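PDB 3A9F: cytochrome c from Chlorobaculum tepidum, which probably carries electrons through a single heme c group, as a subunit of the P840 photosynthetic reaction centre of a green bacterium. Local coordinates for residues R67-F71 against P72-I76; C41-L44 against D45-A48; S77-D80 against A81-I84. All blocks are in the same frame, centred on the assembly; numbering follows the deposited sequence.

Contact 1: R67-F71 against P72-I76; sequences RMQGF and PGSGI. With HEC (heme c), chain C; SO4 (sulfate ion), chain E.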
ATOM      1  N   ARG A  67       3.916   4.297  -7.656  1.00 20.24           N
ATOM      2  CA  ARG A  67       4.785   3.724  -8.679  0.70 20.99           C
ATOM      3  C   ARG A  67       4.185   2.429  -9.213  1.00 19.71           C
ATOM      4  O   ARG A  67       4.084   2.234 -10.429  1.00 20.37           O
ATOM      5  CB  ARG A  67       6.178   3.469  -8.125  0.70 21.86           C
ATOM      6  CG  ARG A  67       7.166   3.057  -9.176  0.70 25.77           C
ATOM      7  CD  ARG A  67       8.555   3.074  -8.598  0.70 28.88           C
ATOM      8  NE  ARG A  67       8.962   4.411  -8.176  0.70 33.90           N
ATOM      9  CZ  ARG A  67      10.002   4.665  -7.388  0.70 36.11           C
ATOM     10  NH1 ARG A  67      10.742   3.672  -6.921  0.70 37.35           N
ATOM     11  NH2 ARG A  67      10.300   5.912  -7.061  0.70 37.46           N
ATOM     12  N   MET A  68       3.768   1.547  -8.308  1.00 18.48           N
ATOM     13  CA  MET A  68       3.134   0.301  -8.732  1.00 17.69           C
ATOM     14  C   MET A  68       1.858   0.558  -9.533  1.00 17.34           C
ATOM     15  O   MET A  68       1.621  -0.077 -10.568  1.00 17.14           O
ATOM     16  CB  MET A  68       2.867  -0.594  -7.521  1.00 17.87           C
ATOM     17  CG  MET A  68       4.128  -0.937  -6.745  1.00 18.01           C
ATOM     18  SD  MET A  68       5.234  -2.004  -7.732  1.00 18.03           S
ATOM     19  CE  MET A  68       6.761  -1.128  -7.382  1.00 20.14           C
ATOM     20  N   GLN A  69       1.059   1.516  -9.080  1.00 16.63           N
ATOM     21  CA  GLN A  69      -0.151   1.862  -9.803  1.00 17.43           C
ATOM     22  C   GLN A  69       0.131   2.231 -11.249  1.00 18.03           C
ATOM     23  O   GLN A  69      -0.622   1.855 -12.155  1.00 18.73           O
ATOM     24  CB  GLN A  69      -0.861   3.017  -9.122  1.00 17.40           C
ATOM     25  CG  GLN A  69      -2.109   3.490  -9.891  1.00 17.93           C
ATOM     26  CD  GLN A  69      -2.778   4.674  -9.272  1.00 18.71           C
ATOM     27  OE1 GLN A  69      -2.162   5.417  -8.538  1.00 24.16           O
ATOM     28  NE2 GLN A  69      -4.056   4.846  -9.552  1.00 20.66           N
ATOM     29  N   GLY A  70       1.211   2.979 -11.466  1.00 18.27           N
ATOM     30  CA  GLY A  70       1.539   3.434 -12.815  1.00 20.10           C
ATOM     31  C   GLY A  70       2.040   2.355 -13.757  1.00 20.35           C
ATOM     32  O   GLY A  70       2.104   2.591 -14.965  1.00 22.78           O
ATOM     33  N   PHE A  71       2.404   1.182 -13.236  1.00 19.38           N
ATOM     34  CA  PHE A  71       2.862   0.101 -14.117  1.00 19.51           C
ATOM     35  C   PHE A  71       1.698  -0.451 -14.947  1.00 20.38           C
ATOM     36  O   PHE A  71       0.576  -0.553 -14.460  1.00 19.53           O
ATOM     37  CB  PHE A  71       3.477  -1.053 -13.317  1.00 19.60           C
ATOM     38  CG  PHE A  71       4.803  -0.738 -12.658  1.00 19.49           C
ATOM     39  CD1 PHE A  71       5.551   0.394 -12.999  1.00 21.95           C
ATOM     40  CD2 PHE A  71       5.303  -1.593 -11.690  1.00 20.04           C
ATOM     41  CE1 PHE A  71       6.781   0.661 -12.376  1.00 23.50           C
ATOM     42  CE2 PHE A  71       6.545  -1.348 -11.080  1.00 20.85           C
ATOM     43  CZ  PHE A  71       7.272  -0.212 -11.422  1.00 21.85           C
ATOM     44  N   PRO A  72       1.964  -0.841 -16.203  1.00 20.99           N
ATOM     45  CA  PRO A  72       0.893  -1.422 -17.022  1.00 21.42           C
ATOM     46  C   PRO A  72       0.280  -2.654 -16.375  1.00 20.75           C
ATOM     47  O   PRO A  72       1.010  -3.516 -15.867  1.00 20.37           O
ATOM     48  CB  PRO A  72       1.603  -1.832 -18.326  1.00 22.58           C
ATOM     49  CG  PRO A  72       2.921  -1.213 -18.280  1.00 24.25           C
ATOM     50  CD  PRO A  72       3.270  -0.862 -16.881  1.00 21.63           C
ATOM     51  N   GLY A  73      -1.049  -2.732 -16.400  1.00 19.85           N
ATOM     52  CA  GLY A  73      -1.768  -3.894 -15.893  1.00 19.26           C
ATOM     53  C   GLY A  73      -1.891  -3.945 -14.384  1.00 17.79           C
ATOM     54  O   GLY A  73      -2.338  -4.954 -13.849  1.00 18.71           O
ATOM     55  N   SER A  74      -1.539  -2.863 -13.683  1.00 17.69           N
ATOM     56  CA  SER A  74      -1.603  -2.876 -12.219  1.00 17.47           C
ATOM     57  C   SER A  74      -3.030  -3.057 -11.706  1.00 16.97           C
ATOM     58  O   SER A  74      -3.231  -3.579 -10.611  1.00 17.49           O
ATOM     59  CB  SER A  74      -1.021  -1.590 -11.643  1.00 17.87           C
ATOM     60  OG  SER A  74      -1.940  -0.528 -11.804  1.00 17.70           O
ATOM     61  N   GLY A  75      -4.009  -2.542 -12.453  1.00 16.72           N
ATOM     62  CA  GLY A  75      -5.425  -2.591 -12.046  1.00 17.64           C
ATOM     63  C   GLY A  75      -5.671  -1.832 -10.745  1.00 17.21           C
ATOM     64  O   GLY A  75      -6.682  -2.060 -10.101  1.00 19.89           O
ATOM     65  N   ILE A  76      -4.793  -0.905 -10.368  1.00 15.68           N
ATOM     66  CA  ILE A  76      -4.935  -0.113  -9.139  1.00 15.90           C
ATOM     67  C   ILE A  76      -5.571   1.235  -9.451  1.00 16.62           C
ATOM     68  O   ILE A  76      -5.003   2.044 -10.200  1.00 18.04           O
ATOM     69  CB  ILE A  76      -3.561   0.060  -8.443  1.00 15.65           C
ATOM     70  CG1 ILE A  76      -3.017  -1.305  -8.001  1.00 16.89           C
ATOM     71  CG2 ILE A  76      -3.655   1.016  -7.252  1.00 16.18           C
ATOM     72  CD1 ILE A  76      -1.525  -1.287  -7.606  1.00 18.19           C
TER
HETATM   73 FE   HEC C 207       5.336  -4.178  -7.002  1.00 17.24          FE
HETATM   74  CHA HEC C 207       8.743  -4.157  -7.081  1.00 18.58           C
HETATM   75  CHB HEC C 207       5.430  -3.313  -3.672  1.00 18.30           C
HETATM   76  CHC HEC C 207       1.932  -4.241  -6.890  1.00 16.45           C
HETATM   77  CHD HEC C 207       5.232  -4.884 -10.332  1.00 16.61           C
HETATM   78  NA  HEC C 207       6.792  -3.811  -5.658  1.00 17.29           N
HETATM   79  C1A HEC C 207       8.156  -3.841  -5.890  1.00 18.98           C
HETATM   80  C2A HEC C 207       8.860  -3.463  -4.685  1.00 20.14           C
HETATM   81  C3A HEC C 207       7.927  -3.207  -3.748  1.00 19.89           C
HETATM   82  C4A HEC C 207       6.632  -3.448  -4.329  1.00 19.07           C
HETATM   83  CMA HEC C 207       8.116  -2.779  -2.280  1.00 21.38           C
HETATM   84  CAA HEC C 207      10.390  -3.352  -4.567  1.00 22.22           C
HETATM   85  CBA HEC C 207      10.820  -1.948  -4.984  1.00 24.40           C
HETATM   86  CGA HEC C 207      12.283  -1.716  -4.729  1.00 25.89           C
HETATM   87  O1A HEC C 207      13.096  -2.649  -4.910  1.00 26.96           O
HETATM   88  O2A HEC C 207      12.632  -0.587  -4.345  1.00 27.95           O
HETATM   89  NB  HEC C 207       3.936  -3.906  -5.541  1.00 16.18           N
HETATM   90  C1B HEC C 207       4.194  -3.476  -4.251  1.00 16.69           C
HETATM   91  C2B HEC C 207       2.936  -3.176  -3.609  1.00 16.32           C
HETATM   92  C3B HEC C 207       1.970  -3.421  -4.510  1.00 16.36           C
HETATM   93  C4B HEC C 207       2.572  -3.881  -5.728  1.00 15.82           C
HETATM   94  CMB HEC C 207       2.851  -2.631  -2.168  1.00 18.37           C
HETATM   95  CAB HEC C 207       0.453  -3.217  -4.443  1.00 16.21           C
HETATM   96  CBB HEC C 207       0.170  -1.693  -4.397  1.00 17.67           C
HETATM   97  NC  HEC C 207       3.865  -4.518  -8.359  1.00 16.21           N
HETATM   98  C1C HEC C 207       2.512  -4.532  -8.100  1.00 16.02           C
HETATM   99  C2C HEC C 207       1.813  -4.884  -9.305  1.00 15.16           C
HETATM  100  C3C HEC C 207       2.740  -5.102 -10.268  1.00 15.26           C
HETATM  101  C4C HEC C 207       4.030  -4.831  -9.689  1.00 15.53           C
HETATM  102  CMC HEC C 207       0.297  -5.092  -9.377  1.00 16.12           C
HETATM  103  CAC HEC C 207       2.565  -5.530 -11.743  1.00 16.43           C
HETATM  104  CBC HEC C 207       1.609  -4.612 -12.547  1.00 17.22           C
HETATM  105  ND  HEC C 207       6.758  -4.471  -8.457  1.00 16.57           N
HETATM  106  C1D HEC C 207       6.480  -4.713  -9.793  1.00 17.09           C
HETATM  107  C2D HEC C 207       7.711  -4.794 -10.539  1.00 18.64           C
HETATM  108  C3D HEC C 207       8.785  -4.578  -9.542  1.00 18.95           C
HETATM  109  C4D HEC C 207       8.130  -4.380  -8.279  1.00 17.18           C
HETATM  110  CMD HEC C 207       7.800  -5.035 -12.035  1.00 18.17           C
HETATM  111  CAD HEC C 207      10.287  -4.570  -9.832  0.60 20.06           C
HETATM  112  CBD HEC C 207      10.721  -3.222 -10.397  0.60 22.19           C
HETATM  113  CGD HEC C 207      10.673  -2.196  -9.306  0.60 24.17           C
HETATM  114  O1D HEC C 207      11.434  -2.322  -8.315  0.60 25.06           O
HETATM  115  O2D HEC C 207       9.838  -1.265  -9.423  0.60 26.55           O
HETATM  116  S   SO4 E 401      -5.163  -1.325 -15.746  0.80 27.88           S
HETATM  117  O1  SO4 E 401      -5.024  -0.532 -16.965  0.80 31.08           O
HETATM  118  O2  SO4 E 401      -6.305  -0.823 -14.976  0.80 32.29           O
HETATM  119  O3  SO4 E 401      -5.378  -2.726 -16.075  0.80 32.68           O
HETATM  120  O4  SO4 E 401      -3.945  -1.182 -14.947  0.80 30.18           O

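Contact 2: C41-L44 against D45-A48; sequences CHTL and DSVA. With HEC (heme c), chain C.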
ATOM      1  N   CYS A  41       1.640  -9.400  -9.527  1.00 15.93           N
ATOM      2  CA  CYS A  41       2.873  -9.487 -10.333  1.00 16.16           C
ATOM      3  C   CYS A  41       4.030 -10.127  -9.605  1.00 15.96           C
ATOM      4  O   CYS A  41       4.961 -10.632 -10.225  1.00 17.37           O
ATOM      5  CB  CYS A  41       3.283  -8.101 -10.797  1.00 15.80           C
ATOM      6  SG  CYS A  41       2.019  -7.299 -11.792  1.00 16.54           S
ATOM      7  N   HIS A  42       3.985 -10.036  -8.286  1.00 16.49           N
ATOM      8  CA  HIS A  42       4.948 -10.622  -7.379  1.00 16.78           C
ATOM      9  C   HIS A  42       4.216 -10.757  -6.059  1.00 17.04           C
ATOM     10  O   HIS A  42       3.242 -10.037  -5.800  1.00 16.99           O
ATOM     11  CB  HIS A  42       6.182  -9.709  -7.205  1.00 16.87           C
ATOM     12  CG  HIS A  42       5.850  -8.307  -6.757  1.00 16.22           C
ATOM     13  ND1 HIS A  42       5.625  -7.971  -5.433  1.00 17.54           N
ATOM     14  CD2 HIS A  42       5.742  -7.152  -7.457  1.00 16.00           C
ATOM     15  CE1 HIS A  42       5.370  -6.680  -5.343  1.00 17.36           C
ATOM     16  NE2 HIS A  42       5.437  -6.151  -6.552  1.00 15.96           N
ATOM     17  N   THR A  43       4.644 -11.673  -5.214  1.00 18.54           N
ATOM     18  CA  THR A  43       4.067 -11.712  -3.878  1.00 20.05           C
ATOM     19  C   THR A  43       4.496 -10.478  -3.084  1.00 19.58           C
ATOM     20  O   THR A  43       5.601  -9.932  -3.258  1.00 19.78           O
ATOM     21  CB  THR A  43       4.468 -12.958  -3.085  1.00 20.89           C
ATOM     22  OG1 THR A  43       5.867 -12.889  -2.810  1.00 21.77           O
ATOM     23  CG2 THR A  43       4.127 -14.222  -3.838  1.00 23.18           C
ATOM     24  N   LEU A  44       3.612 -10.016  -2.211  1.00 19.94           N
ATOM     25  CA  LEU A  44       3.997  -8.956  -1.306  1.00 20.82           C
ATOM     26  C   LEU A  44       5.106  -9.469  -0.388  1.00 21.78           C
ATOM     27  O   LEU A  44       6.048  -8.730  -0.075  1.00 21.69           O
ATOM     28  CB  LEU A  44       2.785  -8.440  -0.526  1.00 21.35           C
ATOM     29  CG  LEU A  44       3.013  -7.274   0.426  1.00 21.88           C
ATOM     30  CD1 LEU A  44       3.678  -6.094  -0.291  1.00 24.22           C
ATOM     31  CD2 LEU A  44       1.689  -6.851   1.054  1.00 23.99           C
ATOM     32  N   ASP A  45       5.026 -10.742   0.003  1.00 22.96           N
ATOM     33  CA  ASP A  45       6.075 -11.355   0.835  1.00 24.67           C
ATOM     34  C   ASP A  45       7.470 -11.157   0.251  1.00 24.26           C
ATOM     35  O   ASP A  45       8.420 -10.878   0.993  1.00 25.10           O
ATOM     36  CB  ASP A  45       5.851 -12.854   0.997  1.00 26.39           C
ATOM     37  CG  ASP A  45       4.739 -13.200   1.968  1.00 30.40           C
ATOM     38  OD1 ASP A  45       4.277 -12.330   2.731  1.00 34.41           O
ATOM     39  OD2 ASP A  45       4.340 -14.385   1.981  1.00 36.19           O
ATOM     40  N   SER A  46       7.597 -11.284  -1.072  1.00 23.74           N
ATOM     41  CA  SER A  46       8.914 -11.247  -1.712  1.00 23.72           C
ATOM     42  C   SER A  46       9.602  -9.876  -1.638  1.00 23.34           C
ATOM     43  O   SER A  46      10.823  -9.766  -1.834  1.00 25.03           O
ATOM     44  CB  SER A  46       8.812 -11.729  -3.157  1.00 23.39           C
ATOM     45  OG  SER A  46       8.206 -10.751  -3.989  1.00 23.98           O
ATOM     46  N   VAL A  47       8.824  -8.842  -1.317  1.00 23.46           N
ATOM     47  CA  VAL A  47       9.343  -7.484  -1.227  1.00 23.93           C
ATOM     48  C   VAL A  47       9.075  -6.851   0.136  1.00 24.32           C
ATOM     49  O   VAL A  47       9.311  -5.658   0.313  1.00 24.82           O
ATOM     50  CB  VAL A  47       8.789  -6.563  -2.347  1.00 23.76           C
ATOM     51  CG1 VAL A  47       9.245  -7.050  -3.735  1.00 25.21           C
ATOM     52  CG2 VAL A  47       7.264  -6.449  -2.279  1.00 23.59           C
ATOM     53  N   ALA A  48       8.620  -7.662   1.094  1.00 24.30           N
ATOM     54  CA  ALA A  48       8.140  -7.160   2.393  1.00 25.74           C
ATOM     55  C   ALA A  48       9.227  -6.488   3.209  1.00 26.37           C
ATOM     56  O   ALA A  48       9.014  -5.393   3.736  1.00 26.86           O
ATOM     57  CB  ALA A  48       7.483  -8.288   3.184  1.00 25.78           C
TER
HETATM   58 FE   HEC C 207       5.336  -4.178  -7.002  1.00 17.24          FE
HETATM   59  CHA HEC C 207       8.743  -4.157  -7.081  1.00 18.58           C
HETATM   60  CHB HEC C 207       5.430  -3.313  -3.672  1.00 18.30           C
HETATM   61  CHC HEC C 207       1.932  -4.241  -6.890  1.00 16.45           C
HETATM   62  CHD HEC C 207       5.232  -4.884 -10.332  1.00 16.61           C
HETATM   63  NA  HEC C 207       6.792  -3.811  -5.658  1.00 17.29           N
HETATM   64  C1A HEC C 207       8.156  -3.841  -5.890  1.00 18.98           C
HETATM   65  C2A HEC C 207       8.860  -3.463  -4.685  1.00 20.14           C
HETATM   66  C3A HEC C 207       7.927  -3.207  -3.748  1.00 19.89           C
HETATM   67  C4A HEC C 207       6.632  -3.448  -4.329  1.00 19.07           C
HETATM   68  CMA HEC C 207       8.116  -2.779  -2.280  1.00 21.38           C
HETATM   69  CAA HEC C 207      10.390  -3.352  -4.567  1.00 22.22           C
HETATM   70  CBA HEC C 207      10.820  -1.948  -4.984  1.00 24.40           C
HETATM   71  CGA HEC C 207      12.283  -1.716  -4.729  1.00 25.89           C
HETATM   72  O1A HEC C 207      13.096  -2.649  -4.910  1.00 26.96           O
HETATM   73  O2A HEC C 207      12.632  -0.587  -4.345  1.00 27.95           O
HETATM   74  NB  HEC C 207       3.936  -3.906  -5.541  1.00 16.18           N
HETATM   75  C1B HEC C 207       4.194  -3.476  -4.251  1.00 16.69           C
HETATM   76  C2B HEC C 207       2.936  -3.176  -3.609  1.00 16.32           C
HETATM   77  C3B HEC C 207       1.970  -3.421  -4.510  1.00 16.36           C
HETATM   78  C4B HEC C 207       2.572  -3.881  -5.728  1.00 15.82           C
HETATM   79  CMB HEC C 207       2.851  -2.631  -2.168  1.00 18.37           C
HETATM   80  CAB HEC C 207       0.453  -3.217  -4.443  1.00 16.21           C
HETATM   81  CBB HEC C 207       0.170  -1.693  -4.397  1.00 17.67           C
HETATM   82  NC  HEC C 207       3.865  -4.518  -8.359  1.00 16.21           N
HETATM   83  C1C HEC C 207       2.512  -4.532  -8.100  1.00 16.02           C
HETATM   84  C2C HEC C 207       1.813  -4.884  -9.305  1.00 15.16           C
HETATM   85  C3C HEC C 207       2.740  -5.102 -10.268  1.00 15.26           C
HETATM   86  C4C HEC C 207       4.030  -4.831  -9.689  1.00 15.53           C
HETATM   87  CMC HEC C 207       0.297  -5.092  -9.377  1.00 16.12           C
HETATM   88  CAC HEC C 207       2.565  -5.530 -11.743  1.00 16.43           C
HETATM   89  CBC HEC C 207       1.609  -4.612 -12.547  1.00 17.22           C
HETATM   90  ND  HEC C 207       6.758  -4.471  -8.457  1.00 16.57           N
HETATM   91  C1D HEC C 207       6.480  -4.713  -9.793  1.00 17.09           C
HETATM   92  C2D HEC C 207       7.711  -4.794 -10.539  1.00 18.64           C
HETATM   93  C3D HEC C 207       8.785  -4.578  -9.542  1.00 18.95           C
HETATM   94  C4D HEC C 207       8.130  -4.380  -8.279  1.00 17.18           C
HETATM   95  CMD HEC C 207       7.800  -5.035 -12.035  1.00 18.17           C
HETATM   96  CAD HEC C 207      10.287  -4.570  -9.832  0.60 20.06           C
HETATM   97  CBD HEC C 207      10.721  -3.222 -10.397  0.60 22.19           C
HETATM   98  CGD HEC C 207      10.673  -2.196  -9.306  0.60 24.17           C
HETATM   99  O1D HEC C 207      11.434  -2.322  -8.315  0.60 25.06           O
HETATM  100  O2D HEC C 207       9.838  -1.265  -9.423  0.60 26.55           O

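Contact 3: S77-D80 against A81-I84; sequences SDDD and AKTI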
ATOM      1  N   SER A  77      -6.752   1.476  -8.893  1.00 16.65           N
ATOM      2  CA  SER A  77      -7.374   2.783  -9.071  1.00 17.18           C
ATOM      3  C   SER A  77      -6.813   3.797  -8.078  1.00 16.98           C
ATOM      4  O   SER A  77      -6.163   3.410  -7.104  1.00 16.70           O
ATOM      5  CB  SER A  77      -8.886   2.659  -8.877  1.00 18.10           C
ATOM      6  OG  SER A  77      -9.162   2.364  -7.510  1.00 18.15           O
ATOM      7  N   ASP A  78      -7.120   5.082  -8.269  1.00 17.77           N
ATOM      8  CA  ASP A  78      -6.699   6.078  -7.283  1.00 18.23           C
ATOM      9  C   ASP A  78      -7.261   5.764  -5.895  1.00 17.67           C
ATOM     10  O   ASP A  78      -6.568   5.923  -4.882  1.00 17.70           O
ATOM     11  CB  ASP A  78      -7.091   7.500  -7.702  1.00 19.78           C
ATOM     12  CG  ASP A  78      -6.209   8.053  -8.817  1.00 22.50           C
ATOM     13  OD1 ASP A  78      -5.109   7.518  -9.073  1.00 23.16           O
ATOM     14  OD2 ASP A  78      -6.628   9.055  -9.430  1.00 28.04           O
ATOM     15  N   ASP A  79      -8.520   5.333  -5.831  1.00 16.99           N
ATOM     16  CA  ASP A  79      -9.091   4.956  -4.537  1.00 17.21           C
ATOM     17  C   ASP A  79      -8.414   3.730  -3.936  1.00 16.28           C
ATOM     18  O   ASP A  79      -8.166   3.681  -2.729  1.00 16.90           O
ATOM     19  CB  ASP A  79     -10.586   4.730  -4.639  1.00 18.51           C
ATOM     20  CG  ASP A  79     -11.350   6.004  -4.724  1.00 23.06           C
ATOM     21  OD1 ASP A  79     -10.972   6.965  -4.034  1.00 23.87           O
ATOM     22  OD2 ASP A  79     -12.350   6.031  -5.469  1.00 29.07           O
ATOM     23  N   ASP A  80      -8.089   2.745  -4.769  1.00 15.69           N
ATOM     24  CA  ASP A  80      -7.359   1.583  -4.273  1.00 15.29           C
ATOM     25  C   ASP A  80      -6.035   2.048  -3.660  1.00 14.59           C
ATOM     26  O   ASP A  80      -5.623   1.563  -2.606  1.00 15.00           O
ATOM     27  CB  ASP A  80      -6.983   0.614  -5.407  1.00 16.11           C
ATOM     28  CG  ASP A  80      -8.142  -0.132  -6.035  1.00 18.50           C
ATOM     29  OD1 ASP A  80      -9.233  -0.186  -5.456  1.00 19.48           O
ATOM     30  OD2 ASP A  80      -7.907  -0.720  -7.142  1.00 19.81           O
ATOM     31  N   ALA A  81      -5.341   2.968  -4.338  1.00 14.27           N
ATOM     32  CA  ALA A  81      -4.038   3.411  -3.864  1.00 14.73           C
ATOM     33  C   ALA A  81      -4.161   4.089  -2.512  1.00 14.50           C
ATOM     34  O   ALA A  81      -3.294   3.907  -1.659  1.00 15.30           O
ATOM     35  CB  ALA A  81      -3.392   4.339  -4.872  1.00 15.36           C
ATOM     36  N   LYS A  82      -5.238   4.853  -2.301  1.00 14.55           N
ATOM     37  CA  LYS A  82      -5.439   5.496  -0.997  1.00 14.83           C
ATOM     38  C   LYS A  82      -5.632   4.454   0.101  1.00 14.81           C
ATOM     39  O   LYS A  82      -4.986   4.508   1.159  1.00 15.94           O
ATOM     40  CB  LYS A  82      -6.653   6.427  -1.044  1.00 15.96           C
ATOM     41  CG  LYS A  82      -6.461   7.678  -1.891  1.00 17.38           C
ATOM     42  CD  LYS A  82      -7.803   8.388  -2.019  1.00 19.92           C
ATOM     43  CE  LYS A  82      -7.761   9.720  -2.706  1.00 22.35           C
ATOM     44  NZ  LYS A  82      -9.139  10.275  -2.760  1.00 23.06           N
ATOM     45  N   THR A  83      -6.512   3.485  -0.151  1.00 14.20           N
ATOM     46  CA  THR A  83      -6.806   2.434   0.834  1.00 14.78           C
ATOM     47  C   THR A  83      -5.573   1.605   1.157  1.00 14.53           C
ATOM     48  O   THR A  83      -5.287   1.318   2.318  1.00 15.81           O
ATOM     49  CB  THR A  83      -7.937   1.565   0.290  1.00 14.25           C
ATOM     50  OG1 THR A  83      -9.110   2.377   0.162  1.00 15.89           O
ATOM     51  CG2 THR A  83      -8.225   0.362   1.187  1.00 15.49           C
ATOM     52  N   ILE A  84      -4.860   1.207   0.114  1.00 14.71           N
ATOM     53  CA  ILE A  84      -3.691   0.366   0.260  1.00 15.22           C
ATOM     54  C   ILE A  84      -2.604   1.096   1.031  1.00 15.96           C
ATOM     55  O   ILE A  84      -1.989   0.520   1.927  1.00 16.38           O
ATOM     56  CB  ILE A  84      -3.192  -0.092  -1.135  1.00 15.28           C
ATOM     57  CG1 ILE A  84      -4.184  -1.095  -1.723  1.00 16.59           C
ATOM     58  CG2 ILE A  84      -1.759  -0.684  -1.044  1.00 16.31           C
ATOM     59  CD1 ILE A  84      -3.992  -1.359  -3.219  1.00 18.25           C
TER
HETATM   60  O   HOH W   1     -10.866   1.945  -1.810  1.00 27.17           O
HETATM   61  O   HOH W   2     -11.263   9.451  -4.488  1.00 29.61           O

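Contact 1: R67-F71 against P72-I76
The methionine side of the heme pocket is built here from the last turn of helix 61-70 and the loop leaving it, held together where Ser74 and Ile76 fold back on Gln69. The Ser74 hydroxyl donates to Gln69 O with an OG–O distance of 2.7 Å, approaching with a moderate tilt from the carbonyl plane. The same OG accepts from Ile76 N at 3.2 Å, which makes an ST turn; the buried hydroxyl both donates and accepts, tying the helix end to the loop. Just before it, a type II beta turn runs from Phe71 to Ser74, with Gly73 at a positive phi, and Ser74 N closes it on Phe71 O at 3.2 Å.

Gln69 reaches out with CG opposite the backbone N (chi1 176°) and the rest of its chain extended. Its NE2 donates to Ile76 O at 3.0 Å, a bent bond from above the carbonyl plane, while CB and CG pack on Ile76 CG2. The amide is pinned at both ends, since NE2 also bonds Asp78 OD1 and OE1 takes a bond from Lys66.

The side chains of Met68 and Phe71 turn to the heme. Met68, bent at chi2 and chi3, brings SD to the iron at 2.3 Å, while His42 supplies the other axial ligand. Phe71 lies beside it: CE2 touches HEC C1D at 3.6 Å, propionate O2D sits at the ring edge, and Arg67 O and Met68 CA lie over one face, near its rim. Ile76 CD1 reaches HEC CBB at 3.7 Å. Histidine–methionine ligation of a covalently attached heme is that of a class I c-type cytochrome, and here the methionine sits in the last turn of helix 61-70.

Contact 2: C41-L44 against D45-A48
Between Thr43 and Ala48 the backbone winds through tight turns, Val47 N bonding Leu44 O at 3.0 Å and Ala48 N bonding Asp45 O. Thr43 and Ser46 hold the turn by their side chains as well: Ser46 N donates to Thr43 OG1 at 2.9 Å, and Ser46 OG to Thr43 O at 2.8 Å. That carbonyl has a second donor, His42 ND1, at 2.9 Å and almost straight (175°). The two come from opposite faces of the carbonyl plane. Because Thr43 O lies in the imidazole plane, the bond should restrain the rotation of the ring whose NE2 ligates the iron at 2.0 Å; Ser46 is a second-shell residue that probably steadies this carbonyl.

Val47 crosses His42 at about a right angle, its CG2 3.6 Å from His42 CE1, and also touches Leu44 CD1 and the heme. Cys41 SG is bonded covalently to HEC CAC, as expected of the second cysteine of a CXXCH heme-attachment motif. The turn lies in the loop between helices 27-37 and 48-56, with Val47 at the N-cap position of helix 48-56, while Leu44 and Ala48 pack against Phe92 at the chain end.

Contact 3: S77-D80 against A81-I84
Of the three flat carboxylates in the first turn of helix 78-91, that of Asp79 lies alongside Lys82, and that of Asp80 belongs to a side chain whose CB packs on Ile84 CD1. The Asp80 group is met obliquely from above its plane. Ser77 N donates to OD2 at 3.0 Å, nearly straight at 172° but from 49° out of the carboxylate plane, and Arg37 of helix 27-37 forms a salt bridge with the same oxygen. In return Asp80 N donates to Ser77 OG at 3.0 Å. These reciprocal bonds make a capping box, with Ser77 as the N-cap.

Asp79 and Lys82 point the same way on the exposed side. Lys82 runs fully extended beyond CG, yet its NZ stays 4.0 Å from Asp79 OD1, a long salt bridge. A water fills the gap, donating to OD1 and accepting from NZ at 2.9 Å, so the pair is linked mostly through solvent. A second water meets Thr83 OG1 at 2.7 Å and weakly reaches Asp79 O. Asp78 OD1, the acceptor for Gln69, also forms a salt bridge with Lys66 of helix 61-70. Three acidic residues in the opening turn would probably suit the positive end of the helix dipole.

Beneath them the i to i+4 backbone hydrogen bonds of the helix begin with Ala81 N to Ser77 O at 2.9 Å and continue regularly to Ile84 N, 2.8 Å from Asp80 O. Ala81 is buried against Val65 and Gln69, whereas Ile84 faces Val65, Cys38 and the heme; Thr83 packs on Ala30 and Leu33. Capped at its N-terminal end by the Ser77–Asp80 box and wedged between helices 27-37 and 61-70, this is the start of the C-terminal helix, which in the cytochrome c fold packs against the N-terminal helix.

How the contacts relate
Along the chain the order is contact 2, contact 1, contact 3, and all three reach the heme, contact 3 through Ile84. Contacts 1 and 2 have centres about 15 Å apart and do not touch, but each supplies one axial ligand to the same iron from its own side. Contact 3 follows contact 1 directly, with centres about 11 Å apart: the loop after helix 61-70 runs into helix 78-91, and Gln69 reaches over to Asp78. Contacts 2 and 3, about 18 Å between centres, lie on opposite sides of the chain's centre. A compact all-helical domain thus joins a loop-borne and a helix-borne ligand to one heme, consistent with a small electron carrier.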